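PDB 3T33: G protein coupled receptor from Arabidopsis thaliana, which may play a role in abscisic acid signalling and binds zinc as a member of the LanC-like family. Local coordinates for residues 74-78 with 117-123; 77-81 with 126-130; 84-88 with 110-114; 282-286 with 324-329. All blocks are in the same frame, centred on the assembly; numbering follows the deposited sequence.

Contact 1 (74-78 with 117-123)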
loop_
_atom_site.group_PDB
_atom_site.type_symbol
_atom_site.label_atom_id
_atom_site.label_comp_id
_atom_site.label_asym_id
_atom_site.label_seq_id
_atom_site.Cartn_x
_atom_site.Cartn_y
_atom_site.Cartn_z
ATOM N N ARG A 74 -24.784 9.058 -2.389
ATOM C CA ARG A 74 -24.536 9.587 -3.727
ATOM C C ARG A 74 -23.046 9.487 -4.047
ATOM O O ARG A 74 -22.184 9.828 -3.199
ATOM C CB ARG A 74 -25.006 11.051 -3.814
ATOM C CG ARG A 74 -26.360 11.299 -4.582
ATOM C CD ARG A 74 -27.621 10.825 -3.817
ATOM N NE ARG A 74 -27.754 9.349 -3.800
ATOM C CZ ARG A 74 -28.704 8.662 -4.446
ATOM N NH1 ARG A 74 -29.635 9.311 -5.160
ATOM N NH2 ARG A 74 -28.738 7.331 -4.369
ATOM N N VAL A 75 -22.717 9.012 -5.247
ATOM C CA VAL A 75 -21.300 8.824 -5.579
ATOM C C VAL A 75 -20.775 9.738 -6.685
ATOM O O VAL A 75 -21.045 9.541 -7.861
ATOM C CB VAL A 75 -20.908 7.312 -5.788
ATOM C CG1 VAL A 75 -19.429 7.171 -6.160
ATOM C CG2 VAL A 75 -21.237 6.514 -4.543
ATOM N N ARG A 76 -19.900 10.632 -6.308
ATOM C CA ARG A 76 -19.152 11.370 -7.284
ATOM C C ARG A 76 -17.741 10.795 -7.613
ATOM O O ARG A 76 -17.466 10.488 -8.763
ATOM C CB ARG A 76 -19.150 12.826 -6.884
ATOM C CG ARG A 76 -20.473 13.465 -7.229
ATOM C CD ARG A 76 -20.987 14.473 -6.211
ATOM N NE ARG A 76 -22.309 14.937 -6.607
ATOM C CZ ARG A 76 -23.441 14.520 -6.062
ATOM N NH1 ARG A 76 -23.406 13.654 -5.072
ATOM N NH2 ARG A 76 -24.604 14.982 -6.498
ATOM N N ASP A 77 -16.910 10.659 -6.595
ATOM C CA ASP A 77 -15.585 10.144 -6.805
ATOM C C ASP A 77 -15.582 8.693 -7.238
ATOM O O ASP A 77 -15.352 8.412 -8.361
ATOM C CB ASP A 77 -14.716 10.401 -5.602
ATOM C CG ASP A 77 -13.252 10.430 -5.931
ATOM O OD1 ASP A 77 -12.534 11.040 -5.150
ATOM O OD2 ASP A 77 -12.816 9.845 -6.942
ATOM N N TYR A 78 -15.831 7.736 -6.408
ATOM C CA TYR A 78 -15.831 6.370 -6.957
ATOM C C TYR A 78 -14.572 5.540 -6.823
ATOM O O TYR A 78 -14.652 4.437 -6.438
ATOM C CB TYR A 78 -16.380 6.315 -8.381
ATOM C CG TYR A 78 -15.421 5.943 -9.507
ATOM C CD1 TYR A 78 -14.965 4.664 -9.671
ATOM C CD2 TYR A 78 -15.016 6.883 -10.425
ATOM C CE1 TYR A 78 -14.110 4.352 -10.674
ATOM C CE2 TYR A 78 -14.175 6.580 -11.431
ATOM C CZ TYR A 78 -13.724 5.319 -11.563
ATOM O OH TYR A 78 -12.885 5.036 -12.575
ATOM N N ALA A 117 -21.534 4.887 -11.011
ATOM C CA ALA A 117 -20.824 6.157 -11.179
ATOM C C ALA A 117 -19.580 6.064 -12.100
ATOM O O ALA A 117 -19.098 7.087 -12.568
ATOM C CB ALA A 117 -20.437 6.714 -9.827
ATOM N N SER A 118 -19.074 4.855 -12.373
ATOM C CA SER A 118 -17.837 4.734 -13.163
ATOM C C SER A 118 -17.991 4.315 -14.645
ATOM O O SER A 118 -16.992 4.138 -15.377
ATOM C CB SER A 118 -16.820 3.836 -12.460
ATOM O OG SER A 118 -17.329 2.545 -12.200
ATOM N N ARG A 119 -19.238 4.141 -15.082
ATOM C CA ARG A 119 -19.521 3.946 -16.514
ATOM C C ARG A 119 -19.109 5.273 -17.146
ATOM O O ARG A 119 -19.142 6.322 -16.476
ATOM C CB ARG A 119 -21.020 3.655 -16.729
ATOM C CG ARG A 119 -21.602 2.594 -15.779
ATOM C CD ARG A 119 -20.917 1.215 -15.935
ATOM N NE ARG A 119 -21.548 0.192 -15.094
ATOM C CZ ARG A 119 -22.345 -0.780 -15.543
ATOM N NH1 ARG A 119 -22.613 -0.895 -16.848
ATOM N NH2 ARG A 119 -22.871 -1.654 -14.685
ATOM N N ASP A 120 -18.612 5.218 -18.376
ATOM C CA ASP A 120 -18.056 6.399 -19.024
ATOM C C ASP A 120 -16.622 6.716 -18.572
ATOM O O ASP A 120 -15.968 7.581 -19.156
ATOM C CB ASP A 120 -18.959 7.612 -18.788
ATOM C CG ASP A 120 -20.305 7.479 -19.471
ATOM O OD1 ASP A 120 -20.475 6.537 -20.274
ATOM O OD2 ASP A 120 -21.195 8.313 -19.204
ATOM N N SER A 121 -16.135 6.027 -17.540
ATOM C CA SER A 121 -14.790 6.280 -17.034
ATOM C C SER A 121 -13.809 5.633 -17.960
ATOM O O SER A 121 -14.035 4.522 -18.465
ATOM C CB SER A 121 -14.560 5.725 -15.612
ATOM O OG SER A 121 -13.237 6.011 -15.190
ATOM N N GLU A 122 -12.716 6.349 -18.176
ATOM C CA GLU A 122 -11.596 5.774 -18.922
ATOM C C GLU A 122 -10.450 5.273 -18.022
ATOM O O GLU A 122 -9.511 4.691 -18.527
ATOM C CB GLU A 122 -11.131 6.699 -20.062
ATOM C CG GLU A 122 -11.630 6.168 -21.440
ATOM C CD GLU A 122 -11.787 7.253 -22.557
ATOM O OE1 GLU A 122 -11.201 8.371 -22.456
ATOM O OE2 GLU A 122 -12.519 6.959 -23.549
ATOM N N ARG A 123 -10.568 5.462 -16.696
ATOM C CA ARG A 123 -9.565 4.963 -15.734
ATOM C C ARG A 123 -9.523 3.434 -15.736
ATOM O O ARG A 123 -10.510 2.760 -15.691
ATOM C CB ARG A 123 -9.805 5.488 -14.326
ATOM C CG ARG A 123 -9.877 7.033 -14.146
ATOM C CD ARG A 123 -8.592 7.739 -14.516
ATOM N NE ARG A 123 -8.517 9.067 -13.898
ATOM C CZ ARG A 123 -8.203 10.193 -14.556
ATOM N NH1 ARG A 123 -7.933 10.160 -15.872
ATOM N NH2 ARG A 123 -8.123 11.348 -13.901
#

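Contact 2 (77-81 with 126-130)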
loop_
_atom_site.group_PDB
_atom_site.type_symbol
_atom_site.label_atom_id
_atom_site.label_comp_id
_atom_site.label_asym_id
_atom_site.label_seq_id
_atom_site.Cartn_x
_atom_site.Cartn_y
_atom_site.Cartn_z
ATOM N N ASP A 77 -16.910 10.659 -6.595
ATOM C CA ASP A 77 -15.585 10.144 -6.805
ATOM C C ASP A 77 -15.582 8.693 -7.238
ATOM O O ASP A 77 -15.352 8.412 -8.361
ATOM C CB ASP A 77 -14.716 10.401 -5.602
ATOM C CG ASP A 77 -13.252 10.430 -5.931
ATOM O OD1 ASP A 77 -12.534 11.040 -5.150
ATOM O OD2 ASP A 77 -12.816 9.845 -6.942
ATOM N N TYR A 78 -15.831 7.736 -6.408
ATOM C CA TYR A 78 -15.831 6.370 -6.957
ATOM C C TYR A 78 -14.572 5.540 -6.823
ATOM O O TYR A 78 -14.652 4.437 -6.438
ATOM C CB TYR A 78 -16.380 6.315 -8.381
ATOM C CG TYR A 78 -15.421 5.943 -9.507
ATOM C CD1 TYR A 78 -14.965 4.664 -9.671
ATOM C CD2 TYR A 78 -15.016 6.883 -10.425
ATOM C CE1 TYR A 78 -14.110 4.352 -10.674
ATOM C CE2 TYR A 78 -14.175 6.580 -11.431
ATOM C CZ TYR A 78 -13.724 5.319 -11.563
ATOM O OH TYR A 78 -12.885 5.036 -12.575
ATOM N N ASN A 79 -13.415 6.068 -7.137
ATOM C CA ASN A 79 -12.217 5.265 -7.093
ATOM C C ASN A 79 -11.693 4.871 -5.718
ATOM O O ASN A 79 -12.208 5.309 -4.722
ATOM C CB ASN A 79 -11.133 5.830 -8.002
ATOM C CG ASN A 79 -10.356 6.941 -7.383
ATOM O OD1 ASN A 79 -10.518 7.249 -6.240
ATOM N ND2 ASN A 79 -9.509 7.555 -8.160
ATOM N N LEU A 80 -10.672 4.025 -5.687
ATOM C CA LEU A 80 -10.187 3.489 -4.394
ATOM C C LEU A 80 -9.456 4.563 -3.616
ATOM O O LEU A 80 -9.570 4.660 -2.375
ATOM C CB LEU A 80 -9.279 2.275 -4.622
ATOM C CG LEU A 80 -8.868 1.489 -3.393
ATOM C CD1 LEU A 80 -9.989 0.543 -2.925
ATOM C CD2 LEU A 80 -7.534 0.712 -3.645
ATOM N N TYR A 81 -8.748 5.382 -4.396
ATOM C CA TYR A 81 -7.724 6.328 -3.945
ATOM C C TYR A 81 -8.326 7.414 -3.099
ATOM O O TYR A 81 -7.858 7.646 -1.960
ATOM C CB TYR A 81 -7.043 6.979 -5.166
ATOM C CG TYR A 81 -5.864 7.812 -4.774
ATOM C CD1 TYR A 81 -5.999 9.153 -4.520
ATOM C CD2 TYR A 81 -4.609 7.227 -4.606
ATOM C CE1 TYR A 81 -4.927 9.885 -4.110
ATOM C CE2 TYR A 81 -3.552 7.937 -4.217
ATOM C CZ TYR A 81 -3.707 9.250 -3.951
ATOM O OH TYR A 81 -2.622 9.951 -3.583
ATOM N N PHE A 126 -6.355 -0.535 -10.610
ATOM C CA PHE A 126 -6.938 -0.883 -9.303
ATOM C C PHE A 126 -7.194 0.338 -8.419
ATOM O O PHE A 126 -8.298 0.466 -7.855
ATOM C CB PHE A 126 -6.042 -1.896 -8.555
ATOM C CG PHE A 126 -6.681 -2.484 -7.335
ATOM C CD1 PHE A 126 -7.530 -3.545 -7.438
ATOM C CD2 PHE A 126 -6.365 -2.006 -6.072
ATOM C CE1 PHE A 126 -8.123 -4.101 -6.301
ATOM C CE2 PHE A 126 -6.919 -2.583 -4.948
ATOM C CZ PHE A 126 -7.815 -3.622 -5.073
ATOM N N ILE A 127 -6.202 1.206 -8.290
ATOM C CA ILE A 127 -6.248 2.247 -7.271
ATOM C C ILE A 127 -6.991 3.492 -7.783
ATOM O O ILE A 127 -7.606 4.241 -7.009
ATOM C CB ILE A 127 -4.824 2.656 -6.846
ATOM C CG1 ILE A 127 -4.059 1.516 -6.133
ATOM C CG2 ILE A 127 -4.806 3.933 -6.030
ATOM C CD1 ILE A 127 -2.459 1.759 -6.130
ATOM N N CYS A 128 -6.953 3.716 -9.097
ATOM C CA CYS A 128 -7.551 4.926 -9.623
ATOM C C CYS A 128 -8.698 4.751 -10.606
ATOM O O CYS A 128 -9.336 5.734 -10.957
ATOM C CB CYS A 128 -6.477 5.872 -10.182
ATOM S SG CYS A 128 -5.574 6.661 -8.874
ATOM N N GLY A 129 -8.982 3.524 -11.022
ATOM C CA GLY A 129 -9.951 3.276 -12.085
ATOM C C GLY A 129 -10.897 2.128 -11.834
ATOM O O GLY A 129 -11.102 1.648 -10.704
ATOM N N TYR A 130 -11.400 1.629 -12.924
ATOM C CA TYR A 130 -12.566 0.816 -12.988
ATOM C C TYR A 130 -12.253 -0.655 -12.727
ATOM O O TYR A 130 -13.149 -1.426 -12.317
ATOM C CB TYR A 130 -13.110 0.958 -14.454
ATOM C CG TYR A 130 -14.392 0.233 -14.686
ATOM C CD1 TYR A 130 -15.457 0.454 -13.835
ATOM C CD2 TYR A 130 -14.547 -0.681 -15.743
ATOM C CE1 TYR A 130 -16.710 -0.194 -14.002
ATOM C CE2 TYR A 130 -15.810 -1.349 -15.955
ATOM C CZ TYR A 130 -16.913 -1.074 -15.055
ATOM O OH TYR A 130 -18.189 -1.674 -15.132
HETATM O O HOH W 1 -10.259 2.553 -8.274
#

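Contact 3 (84-88 with 110-114)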
loop_
_atom_site.group_PDB
_atom_site.type_symbol
_atom_site.label_atom_id
_atom_site.label_comp_id
_atom_site.label_asym_id
_atom_site.label_seq_id
_atom_site.Cartn_x
_atom_site.Cartn_y
_atom_site.Cartn_z
ATOM N N VAL A 84 -15.345 6.350 -3.226
ATOM C CA VAL A 84 -16.160 5.555 -2.366
ATOM C C VAL A 84 -15.701 4.096 -2.337
ATOM O O VAL A 84 -15.970 3.372 -1.395
ATOM C CB VAL A 84 -17.667 5.739 -2.734
ATOM C CG1 VAL A 84 -18.523 4.671 -2.058
ATOM C CG2 VAL A 84 -18.108 7.143 -2.332
ATOM N N LEU A 85 -14.964 3.690 -3.361
ATOM C CA LEU A 85 -14.398 2.375 -3.370
ATOM C C LEU A 85 -13.378 2.187 -2.206
ATOM O O LEU A 85 -13.256 1.088 -1.678
ATOM C CB LEU A 85 -13.752 2.040 -4.736
ATOM C CG LEU A 85 -13.627 0.511 -4.889
ATOM C CD1 LEU A 85 -14.991 -0.240 -5.165
ATOM C CD2 LEU A 85 -12.600 0.111 -5.930
ATOM N N GLY A 86 -12.674 3.251 -1.837
ATOM C CA GLY A 86 -11.839 3.269 -0.621
ATOM C C GLY A 86 -12.625 2.808 0.589
ATOM O O GLY A 86 -12.157 2.011 1.387
ATOM N N THR A 87 -13.866 3.227 0.678
ATOM C CA THR A 87 -14.716 2.837 1.791
ATOM C C THR A 87 -15.117 1.390 1.690
ATOM O O THR A 87 -15.012 0.663 2.694
ATOM C CB THR A 87 -15.961 3.760 1.845
ATOM O OG1 THR A 87 -15.501 5.101 2.094
ATOM C CG2 THR A 87 -16.915 3.335 2.912
ATOM N N ALA A 88 -15.533 0.941 0.493
ATOM C CA ALA A 88 -15.842 -0.444 0.308
ATOM C C ALA A 88 -14.650 -1.342 0.686
ATOM O O ALA A 88 -14.805 -2.421 1.284
ATOM C CB ALA A 88 -16.251 -0.714 -1.193
ATOM N N ASN A 110 -21.622 -0.447 -1.619
ATOM C CA ASN A 110 -20.733 0.638 -2.052
ATOM C C ASN A 110 -20.171 0.396 -3.458
ATOM O O ASN A 110 -20.021 1.352 -4.220
ATOM C CB ASN A 110 -19.557 0.786 -1.112
ATOM C CG ASN A 110 -19.949 1.331 0.265
ATOM O OD1 ASN A 110 -19.078 1.736 1.016
ATOM N ND2 ASN A 110 -21.234 1.356 0.586
ATOM N N VAL A 111 -19.842 -0.874 -3.768
ATOM C CA VAL A 111 -19.203 -1.264 -5.044
ATOM C C VAL A 111 -20.184 -0.973 -6.193
ATOM O O VAL A 111 -19.855 -0.247 -7.160
ATOM C CB VAL A 111 -18.769 -2.751 -5.064
ATOM C CG1 VAL A 111 -18.147 -3.127 -6.378
ATOM C CG2 VAL A 111 -17.704 -3.023 -3.975
ATOM N N GLU A 112 -21.393 -1.525 -6.045
ATOM C CA GLU A 112 -22.489 -1.296 -6.970
ATOM C C GLU A 112 -22.704 0.186 -7.273
ATOM O O GLU A 112 -22.775 0.553 -8.450
ATOM C CB GLU A 112 -23.748 -1.941 -6.426
ATOM C CG GLU A 112 -25.037 -1.547 -7.122
ATOM C CD GLU A 112 -26.123 -2.552 -6.757
ATOM O OE1 GLU A 112 -26.875 -2.304 -5.753
ATOM O OE2 GLU A 112 -26.165 -3.629 -7.426
ATOM N N ALA A 113 -22.797 1.036 -6.248
ATOM C CA ALA A 113 -22.824 2.492 -6.497
ATOM C C ALA A 113 -21.591 3.016 -7.248
ATOM O O ALA A 113 -21.681 3.960 -8.016
ATOM C CB ALA A 113 -23.033 3.283 -5.233
ATOM N N CYS A 114 -20.435 2.407 -7.037
ATOM C CA CYS A 114 -19.235 2.903 -7.659
ATOM C C CYS A 114 -19.276 2.511 -9.127
ATOM O O CYS A 114 -18.777 3.239 -9.980
ATOM C CB CYS A 114 -18.011 2.300 -6.954
ATOM S SG CYS A 114 -17.594 3.136 -5.354
#

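Contact 4 (282-286 with 324-329)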
loop_
_atom_site.group_PDB
_atom_site.type_symbol
_atom_site.label_atom_id
_atom_site.label_comp_id
_atom_site.label_asym_id
_atom_site.label_seq_id
_atom_site.Cartn_x
_atom_site.Cartn_y
_atom_site.Cartn_z
ATOM N N ASP A 282 16.680 15.669 -1.789
ATOM C CA ASP A 282 16.370 14.570 -0.890
ATOM C C ASP A 282 15.347 15.122 0.085
ATOM O O ASP A 282 15.704 15.695 1.072
ATOM C CB ASP A 282 17.645 14.181 -0.133
ATOM C CG ASP A 282 17.491 12.901 0.677
ATOM O OD1 ASP A 282 16.359 12.432 0.923
ATOM O OD2 ASP A 282 18.526 12.357 1.083
ATOM N N ARG A 283 14.068 14.942 -0.226
ATOM C CA ARG A 283 13.009 15.510 0.598
ATOM C C ARG A 283 11.850 14.552 0.862
ATOM O O ARG A 283 11.324 14.505 1.974
ATOM C CB ARG A 283 12.481 16.801 -0.033
ATOM C CG ARG A 283 12.147 16.678 -1.510
ATOM C CD ARG A 283 11.891 18.040 -2.134
ATOM N NE ARG A 283 10.647 18.067 -2.899
ATOM C CZ ARG A 283 9.531 18.662 -2.488
ATOM N NH1 ARG A 283 9.501 19.283 -1.318
ATOM N NH2 ARG A 283 8.446 18.636 -3.250
ATOM N N LEU A 284 11.444 13.797 -0.154
ATOM C CA LEU A 284 10.260 12.936 -0.007
ATOM C C LEU A 284 10.528 11.517 0.535
ATOM O O LEU A 284 11.346 10.769 -0.007
ATOM C CB LEU A 284 9.461 12.883 -1.329
ATOM C CG LEU A 284 8.990 14.269 -1.844
ATOM C CD1 LEU A 284 8.203 14.160 -3.122
ATOM C CD2 LEU A 284 8.226 15.156 -0.801
ATOM N N VAL A 285 9.830 11.159 1.611
ATOM C CA VAL A 285 9.950 9.799 2.213
ATOM C C VAL A 285 8.532 9.234 2.296
ATOM O O VAL A 285 7.913 9.240 3.357
ATOM C CB VAL A 285 10.634 9.862 3.604
ATOM C CG1 VAL A 285 10.812 8.451 4.219
ATOM C CG2 VAL A 285 11.982 10.591 3.509
ATOM N N HIS A 286 7.984 8.836 1.151
ATOM C CA HIS A 286 6.540 8.504 1.042
ATOM C C HIS A 286 6.485 7.152 0.397
ATOM O O HIS A 286 7.461 6.730 -0.231
ATOM C CB HIS A 286 5.804 9.396 0.022
ATOM C CG HIS A 286 5.793 10.868 0.324
ATOM N ND1 HIS A 286 6.147 11.399 1.553
ATOM C CD2 HIS A 286 5.374 11.917 -0.434
ATOM C CE1 HIS A 286 5.987 12.722 1.522
ATOM N NE2 HIS A 286 5.479 13.051 0.345
ATOM N N ARG A 324 13.118 9.121 9.370
ATOM C CA ARG A 324 12.456 10.268 8.735
ATOM C C ARG A 324 11.007 9.980 8.324
ATOM O O ARG A 324 10.366 10.844 7.719
ATOM C CB ARG A 324 13.252 10.719 7.510
ATOM C CG ARG A 324 14.683 11.289 7.788
ATOM C CD ARG A 324 15.560 11.239 6.497
ATOM N NE ARG A 324 15.049 12.155 5.479
ATOM C CZ ARG A 324 15.487 12.220 4.226
ATOM N NH1 ARG A 324 16.476 11.439 3.780
ATOM N NH2 ARG A 324 14.935 13.104 3.409
ATOM N N GLY A 325 10.491 8.789 8.666
ATOM C CA GLY A 325 9.271 8.279 8.060
ATOM C C GLY A 325 8.039 8.652 8.822
ATOM O O GLY A 325 6.919 8.381 8.392
ATOM N N LEU A 326 8.244 9.260 9.967
ATOM C CA LEU A 326 7.150 9.734 10.802
ATOM C C LEU A 326 6.608 11.118 10.326
ATOM O O LEU A 326 6.652 12.134 11.038
ATOM C CB LEU A 326 7.623 9.732 12.257
ATOM C CG LEU A 326 6.607 9.574 13.378
ATOM C CD1 LEU A 326 5.876 8.201 13.357
ATOM C CD2 LEU A 326 7.335 9.808 14.756
ATOM N N LEU A 327 6.067 11.105 9.111
ATOM C CA LEU A 327 5.558 12.241 8.373
ATOM C C LEU A 327 4.507 13.025 9.147
ATOM O O LEU A 327 3.743 12.436 9.914
ATOM C CB LEU A 327 4.906 11.688 7.094
ATOM C CG LEU A 327 5.665 11.544 5.765
ATOM C CD1 LEU A 327 7.168 11.651 5.900
ATOM C CD2 LEU A 327 5.240 10.362 4.929
ATOM N N LYS A 328 4.396 14.322 8.869
ATOM C CA LYS A 328 3.340 15.153 9.452
ATOM C C LYS A 328 2.002 15.033 8.706
ATOM O O LYS A 328 1.242 15.998 8.613
ATOM C CB LYS A 328 3.781 16.616 9.507
ATOM C CG LYS A 328 5.075 16.847 10.269
ATOM C CD LYS A 328 5.208 18.297 10.708
ATOM C CE LYS A 328 6.667 18.701 10.847
ATOM N NZ LYS A 328 6.905 19.503 12.079
ATOM N N ARG A 329 1.727 13.842 8.184
ATOM C CA ARG A 329 0.484 13.525 7.483
ATOM C C ARG A 329 0.077 12.131 7.899
ATOM O O ARG A 329 0.936 11.262 8.146
ATOM C CB ARG A 329 0.771 13.496 6.021
ATOM C CG ARG A 329 1.526 14.709 5.602
ATOM C CD ARG A 329 1.953 14.604 4.234
ATOM N NE ARG A 329 2.554 15.871 3.862
ATOM C CZ ARG A 329 2.882 16.192 2.627
ATOM N NH1 ARG A 329 2.661 15.315 1.660
ATOM N NH2 ARG A 329 3.433 17.376 2.375
#

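Contact 1 (74-78 with 117-123)
Ser-121 OG is gripped from two directions. The phenol oxygen of Tyr-78 lies 2.8 Å from Ser-121 OG, a hydrogen bond in which either hydroxyl could be the donor, and the backbone N of Arg-123 donates to the same OG over 3.1 Å at an angle of 150°. That second bond makes an ST turn, and it follows directly on the type II beta turn from Ser-118 to Ser-121 that leads the chain off helix 101-118. The serine hydroxyl is set opposite the backbone N about CA-CB (chi1 -180°), a rotation that lets it serve both partners.

Ser-118 CB lies over one face of the Tyr-78 ring, 3.5 Å from the centroid and displaced toward the CE1 side; this is a CH-pi contact. Ser-118 OG is hydrogen-bonded to the carbonyls of Cys-114 and Asp-115 of its own helix, and the residue offers CB to the ring. Arg-123 CB comes within 3.6 Å of Tyr-78 OH, while the guanidinium end of Arg-123 turns off from the ring. At the other end of the contact, Val-75 CG1 meets Ala-117 CB at 3.8 Å. With a face covered and the hydroxyl tied to a serine that a turn already fixes, the buried tyrosine ring probably has little freedom to turn, and the contact joins the loop before helix 84-98 to the turn that follows helix 101-118.

Contact 2 (77-81 with 126-130)
The ring of Tyr-81 receives Ile-127 CG2 at its edge, in the ring plane, 3.6 Å from CD2, while Cys-128 SG stands obliquely to the same ring, 5.0 Å from its centroid, in a sulfur-aromatic contact; the ring of Phe-389 also meets it. Tyr-78 carries CB of its neighbour Asn-79 over one face, and the backbone N of Tyr-130 lies near its plane at the edge. Two loops of the LanC-like all-helical barrel meet here, those leading into helices 84-98 and 130-144, close to the zinc site: the nearest atom of the Tyr-81 side chain is about 4 Å from the zinc ion.

Leu-80 CD2 meets Phe-126 CE2 at 3.6 Å, approaching the ring obliquely, in a buried patch that Trp-179 and Phe-183 extend. The direct polar links across the segments are weak. Asn-79 ND2 donates a weak, fairly straight bond to Cys-128 O (3.3 Å, 157°), and Tyr-81 N a weak, bent one to Ile-127 O (126°). Asn-79 OD1 accepts from the backbone N of Thr-82 and Gly-83, two bonds that would hold the amide in place. One water joins the two segments: it accepts from Leu-80 N at 3.0 Å and donates to Phe-126 O and to Gly-129 O, the latter at 2.7 Å.

Contact 3 (84-88 with 110-114)
Asn-110 reaches across from helix 101-118 to helix 84-98. Asn-110 CB sits 3.6 Å from Ala-88 CB and 4.1 Å from Val-84 CG1. Farther out, OD1 approaches Thr-87 CG2 at 3.3 Å, the two side chains crossing at about a right angle. This buried oxygen finds no hydrogen-bond partner in the model. The hydroxyl of Thr-87 does not serve it, being bonded instead to Thr-67 OG1 on helix 45-69; with OG1 beside the backbone N (chi1 -63°), the methyl is what Thr-87 offers to the amide.

One turn along, Cys-114 SG fits against the first turn of the partner helix, 3.3 Å from Leu-85 N and 3.7 Å from Val-84 CB. Between Asn-110 and Cys-114 in sequence, Val-111 CG2 touches both Ala-88 CB, at 3.9 Å, and Leu-85 CD1, at 4.1 Å. Leu-136 of helix 130-144 closes on Leu-85, Ala-88 and Val-111 from a third helix.

The axes of the two segments approach to 8.9 Å and run nearly antiparallel, at 158°. Such antiparallel pairing of successive helices, here joined by a short connection, is the helical hairpin from which the alpha/alpha barrel of LanC-like proteins is built.

Contact 4 (282-286 with 324-329)
The chain of Arg-324 bends at chi3 (67°), carrying its guanidinium across Val-285 to Asp-282, whose carboxylate swings out opposite its own backbone N (chi1 -171°). The arginine grips end-on in a salt bridge, NH1 and NH2 both bonding to the single oxygen OD1, at 3.0 and 2.9 Å respectively. OD1 lies in the guanidinium plane, but both nitrogens reach it from the same face of the carboxylate, and the two planes stand 55° apart. Ser-270 OG takes the other oxygen, OD2, so the carboxylate is held at both oxygens.

Val-285 CG2 lies over one face of the guanidinium, 3.9 Å from Arg-324 CZ, and CG1 of the same valine faces Gly-325 CA at 4.1 Å. These loops precede helices 291-305 and 336-350 of the LanC-like helical barrel, and the first of them brings His-286 close to the zinc site: the nearest atom of its side chain is about 5 Å from the zinc ion, and its ring meets that of the ligand His-334.

Leu-327 CD2 lies 3.3 Å from Val-285 O and 3.6 Å from His-286 ND1, a buried nitrogen with no partner in the model. Arg-329, extended from CG to NE, places NH1 3.8 Å from His-286 NE2.

Contacts 1, 2 and 3 form one cluster, with centres 8 to 10 Å apart, whereas contact 4 lies across the barrel, 24 to 31 Å from them between centres. Contacts 1 and 2 share Tyr-78, and contacts 1 and 3 both use helix 101-118; Tyr-78 O probably accepts a hydrogen bond from Leu-85 N, tying the loop to helix 84-98. Contact 3 is buried and made by helix packing, without a hydrogen bond across it. Contact 2, also buried, mixes apolar packing with weak bonds and a water. Contacts 1 and 4 are partly buried: a shared hydroxyl marks one, a salt bridge the other. Contacts 2 and 4 both lie near the zinc, through Tyr-81 and His-286 respectively.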